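Local coordinates for polyketide synthase associated protein 5 (Mycobacterium tuberculosis, PDB 1Q9J) that probably catalyses the final, diesterifying step of phthiocerol dimycocerosate synthesis, passing mycocerosyl chains from mycocerosic acid synthase onto phthiocerol-type alcohols, at residues A166-Q170 / R171-K175; G333-P336 / G337-P340. All blocks are in the same frame, centred on the assembly; numbering follows the deposited sequence.

Interaction 1: A166-Q170 / R171-K175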
loop_
_atom_site.group_PDB
_atom_site.type_symbol
_atom_site.label_atom_id
_atom_site.label_comp_id
_atom_site.label_asym_id
_atom_site.label_seq_id
_atom_site.Cartn_x
_atom_site.Cartn_y
_atom_site.Cartn_z
ATOM N N ALA A 166 9.104 17.511 -1.257
ATOM C CA ALA A 166 9.280 18.360 -2.422
ATOM C C ALA A 166 7.909 18.980 -2.717
ATOM O O ALA A 166 7.787 20.190 -2.926
ATOM C CB ALA A 166 9.749 17.548 -3.600
ATOM N N VAL A 167 6.878 18.141 -2.696
ATOM C CA VAL A 167 5.521 18.582 -2.964
ATOM C C VAL A 167 5.053 19.673 -1.998
ATOM O O VAL A 167 4.366 20.621 -2.391
ATOM C CB VAL A 167 4.560 17.379 -2.923
ATOM C CG1 VAL A 167 3.110 17.849 -2.832
ATOM C CG2 VAL A 167 4.765 16.540 -4.171
ATOM N N LEU A 168 5.441 19.542 -0.737
ATOM C CA LEU A 168 5.071 20.532 0.259
ATOM C C LEU A 168 5.845 21.821 0.004
ATOM O O LEU A 168 5.289 22.927 0.040
ATOM C CB LEU A 168 5.357 20.015 1.673
ATOM C CG LEU A 168 4.605 18.730 2.063
ATOM C CD1 LEU A 168 4.805 18.472 3.531
ATOM C CD2 LEU A 168 3.136 18.832 1.732
ATOM N N ALA A 169 7.134 21.687 -0.263
ATOM C CA ALA A 169 7.933 22.869 -0.526
ATOM C C ALA A 169 7.342 23.690 -1.681
ATOM O O ALA A 169 7.299 24.912 -1.593
ATOM C CB ALA A 169 9.380 22.475 -0.829
ATOM N N GLN A 170 6.884 23.041 -2.755
ATOM C CA GLN A 170 6.306 23.793 -3.877
ATOM C C GLN A 170 5.166 24.658 -3.365
ATOM O O GLN A 170 4.945 25.759 -3.863
ATOM C CB GLN A 170 5.754 22.867 -4.961
ATOM C CG GLN A 170 6.797 22.027 -5.670
ATOM C CD GLN A 170 6.234 21.318 -6.895
ATOM O OE1 GLN A 170 5.125 20.768 -6.868
ATOM N NE2 GLN A 170 7.011 21.307 -7.969
ATOM N N ARG A 171 4.434 24.135 -2.385
ATOM C CA ARG A 171 3.330 24.861 -1.784
ATOM C C ARG A 171 3.893 25.625 -0.599
ATOM O O ARG A 171 5.110 25.742 -0.445
ATOM C CB ARG A 171 2.239 23.904 -1.305
ATOM C CG ARG A 171 1.358 23.346 -2.421
ATOM C CD ARG A 171 1.431 21.830 -2.440
ATOM N NE ARG A 171 1.760 21.301 -3.774
ATOM C CZ ARG A 171 0.839 21.035 -4.683
ATOM N NH1 ARG A 171 -0.439 21.253 -4.392
ATOM N NH2 ARG A 171 1.194 20.552 -5.849
ATOM N N GLY A 172 3.022 26.154 0.245
ATOM C CA GLY A 172 3.516 26.887 1.392
ATOM C C GLY A 172 4.230 25.968 2.363
ATOM O O GLY A 172 5.373 26.216 2.757
ATOM N N ILE A 173 3.542 24.890 2.725
ATOM C CA ILE A 173 4.031 23.898 3.673
ATOM C C ILE A 173 5.554 23.789 3.742
ATOM O O ILE A 173 6.213 23.365 2.787
ATOM C CB ILE A 173 3.416 22.519 3.368
ATOM C CG1 ILE A 173 2.009 22.699 2.789
ATOM C CG2 ILE A 173 3.309 21.715 4.645
ATOM C CD1 ILE A 173 1.340 21.416 2.331
ATOM N N ARG A 174 6.105 24.195 4.886
ATOM C CA ARG A 174 7.550 24.165 5.120
ATOM C C ARG A 174 7.995 22.889 5.817
ATOM O O ARG A 174 8.875 22.181 5.328
ATOM C CB ARG A 174 8.004 25.387 5.947
ATOM C CG ARG A 174 7.018 25.894 6.992
ATOM C CD ARG A 174 5.891 26.672 6.328
ATOM N NE ARG A 174 4.741 26.844 7.211
ATOM C CZ ARG A 174 3.523 27.181 6.796
ATOM N NH1 ARG A 174 3.288 27.383 5.505
ATOM N NH2 ARG A 174 2.539 27.308 7.672
ATOM N N LYS A 175 7.386 22.610 6.964
ATOM C CA LYS A 175 7.704 21.418 7.739
ATOM C C LYS A 175 6.661 21.255 8.840
ATOM O O LYS A 175 5.723 22.054 8.941
ATOM C CB LYS A 175 9.099 21.545 8.355
ATOM C CG LYS A 175 9.921 20.268 8.292
ATOM C CD LYS A 175 9.258 19.117 9.038
ATOM C CE LYS A 175 9.218 19.380 10.536
ATOM N NZ LYS A 175 8.601 18.246 11.275
#
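The carboxyl end of helix 164-170 is wrapped by the chain that leaves it, with Leu-168 meeting Ile-173 on one flank and Arg-171 bending back so that its NE meets the carbonyl of Val-167. The last turn still carries a helical bond, from Gln-170 N to Ala-166 O. Beyond it the Arg-171 N reaches the O of Leu-168, three residues back, at 2.8 Å, but the angle at the hydrogen is only 120° and the bond is weak. The arginine side chain adds a second weak bond to a carbonyl of the last turn. Its chain is bent at chi2 (121°) and chi3, which carries NE back to 3.0 Å from Val-167 O, again far from straight. The carbonyl lies at the edge of the guanidinium, near its plane, and the two side chains lie side by side, with Val-167 CG1 3.8 Å from Arg-171 NE. Gln-170 OE1 also sits toward the guanidinium edge, but at 4.1 Å from Arg-171 NH2 it makes no bond, and the amide plane is turned 30° from that of the guanidinium. On the apolar flank the two side chains pass at a slant. Leu-168 CD2 meets Ile-173 CD1 at 3.2 Å, Leu-168 CD1 lies against Ile-173 CG2 at 3.7 Å, and Leu-168 CB faces Ile-173 CB at 3.6 Å, so that both branches of the isoleucine are engaged by a buried leucine. Arg-171 NH1 is hydrogen-bonded to Pro-274 O of a neighbouring loop, the stronger polar partner of this side chain. The helix touches the same loop region through Val-167, on Leu-272, and the chain leaving it touches short helix 319-322 through Ile-173, on Gln-322.

Interaction 2: G333-P336 / G337-P340; sequences GTPP and GLPP
The backbone of 333-340 doubles back on itself, bringing the CA of Thr-334 to 5.8 Å from the CA of Pro-340, with neither segment adopting a regular helix or strand. At the bend, Pro-336 (psi 143°) is followed by Gly-337 with a positive phi of 65°, a pairing that recalls a type II turn, though the glycine psi of 53° departs from the ideal. The closing bond of such a turn is missing: Leu-338 N is 3.8 Å from Pro-335 O, and no hydrogen bond links the two segments. Inside the bend, the side chain of Thr-334 reaches across. Its methyl CG2, anti to the backbone N, projects toward the returning chain, coming to 3.2 Å from Leu-338 O and 3.3 Å from Pro-339 O, and to 3.9 Å from the CB of Leu-338. The hydroxyl branch is directed toward the far end of the loop, with OG1 at 3.5 Å from Pro-340 CA. Its polar partner is the backbone N of Leu-341, to which OG1 is hydrogen-bonded just past the second segment. Nearer the turn, Leu-338 leans back over Pro-335 at a slant. Its CD1 meets Pro-335 CG at 3.4 Å, and its CB approaches the carbonyl oxygen of the same proline at 3.8 Å. Leu-338 also packs on Met-188. Chemically, this is a proline-rich surface turn in which four of the eight residues lack an amide hydrogen, limiting the cross-chain bonding that a hairpin would use. Its shape is consistent with proline-restrained phi angles, the packing of Leu-338 against Pro-335, and polar bonds to residues outside the loop: Thr-334 to Leu-341, the Gly-337 backbone to that of Tyr-189, and Pro-340 O to Arg-253 NH2.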
loop_
_atom_site.group_PDB
_atom_site.type_symbol
_atom_site.label_atom_id
_atom_site.label_comp_id
_atom_site.label_asym_id
_atom_site.label_seq_id
_atom_site.Cartn_x
_atom_site.Cartn_y
_atom_site.Cartn_z
ATOM N N GLY A 333 7.127 0.130 13.115
ATOM C CA GLY A 333 6.360 -0.407 14.223
ATOM C C GLY A 333 5.898 0.635 15.220
ATOM O O GLY A 333 5.485 1.732 14.833
ATOM N N THR A 334 5.977 0.289 16.505
ATOM C CA THR A 334 5.570 1.177 17.594
ATOM C C THR A 334 6.791 1.799 18.263
ATOM O O THR A 334 7.743 1.102 18.597
ATOM C CB THR A 334 4.769 0.414 18.674
ATOM O OG1 THR A 334 3.561 -0.119 18.110
ATOM C CG2 THR A 334 4.426 1.345 19.831
ATOM N N PRO A 335 6.775 3.125 18.462
ATOM C CA PRO A 335 7.903 3.809 19.097
ATOM C C PRO A 335 7.982 3.551 20.602
ATOM O O PRO A 335 7.080 2.944 21.187
ATOM C CB PRO A 335 7.645 5.278 18.760
ATOM C CG PRO A 335 6.161 5.353 18.737
ATOM C CD PRO A 335 5.758 4.090 18.008
ATOM N N PRO A 336 9.074 3.996 21.247
ATOM C CA PRO A 336 9.241 3.798 22.691
ATOM C C PRO A 336 8.191 4.528 23.527
ATOM O O PRO A 336 7.778 5.644 23.202
ATOM C CB PRO A 336 10.654 4.320 22.948
ATOM C CG PRO A 336 10.804 5.394 21.917
ATOM C CD PRO A 336 10.221 4.734 20.688
ATOM N N GLY A 337 7.765 3.880 24.605
ATOM C CA GLY A 337 6.776 4.469 25.484
ATOM C C GLY A 337 5.430 4.667 24.822
ATOM O O GLY A 337 4.878 5.768 24.837
ATOM N N LEU A 338 4.895 3.601 24.237
ATOM C CA LEU A 338 3.603 3.677 23.569
ATOM C C LEU A 338 2.978 2.307 23.358
ATOM O O LEU A 338 3.655 1.349 22.987
ATOM C CB LEU A 338 3.739 4.389 22.217
ATOM C CG LEU A 338 3.390 5.882 22.183
ATOM C CD1 LEU A 338 3.810 6.493 20.859
ATOM C CD2 LEU A 338 1.894 6.053 22.401
ATOM N N PRO A 339 1.667 2.195 23.606
ATOM C CA PRO A 339 1.014 0.901 23.414
ATOM C C PRO A 339 1.117 0.495 21.945
ATOM O O PRO A 339 1.354 1.340 21.077
ATOM C CB PRO A 339 -0.423 1.175 23.858
ATOM C CG PRO A 339 -0.604 2.638 23.559
ATOM C CD PRO A 339 0.699 3.223 24.028
ATOM N N PRO A 340 0.958 -0.802 21.649
ATOM C CA PRO A 340 1.035 -1.316 20.280
ATOM C C PRO A 340 0.142 -0.555 19.310
ATOM O O PRO A 340 -1.079 -0.570 19.447
ATOM C CB PRO A 340 0.594 -2.767 20.436
ATOM C CG PRO A 340 1.101 -3.117 21.774
ATOM C CD PRO A 340 0.722 -1.899 22.598
#

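Interactions 1 and 2 are in series along the chain and do not touch: their centres lie 29 Å apart and their nearest atoms about 15 Å. Both are peripheral, at 23 and 22 Å from the centre of the chain. Helix 319-322 relates them indirectly: Ile-173 and Arg-174 touch it, and the chain runs on from it to the loop 333-340, which leads into strand 342-345. Interaction 1 is the nearer to the active site, in that the side chain of Val-167 is about 9 Å from that of Asp-128, without contact; by similarity, Asp-128 organises the site of the probable proton acceptor His-124. Interaction 2 lies away from these residues.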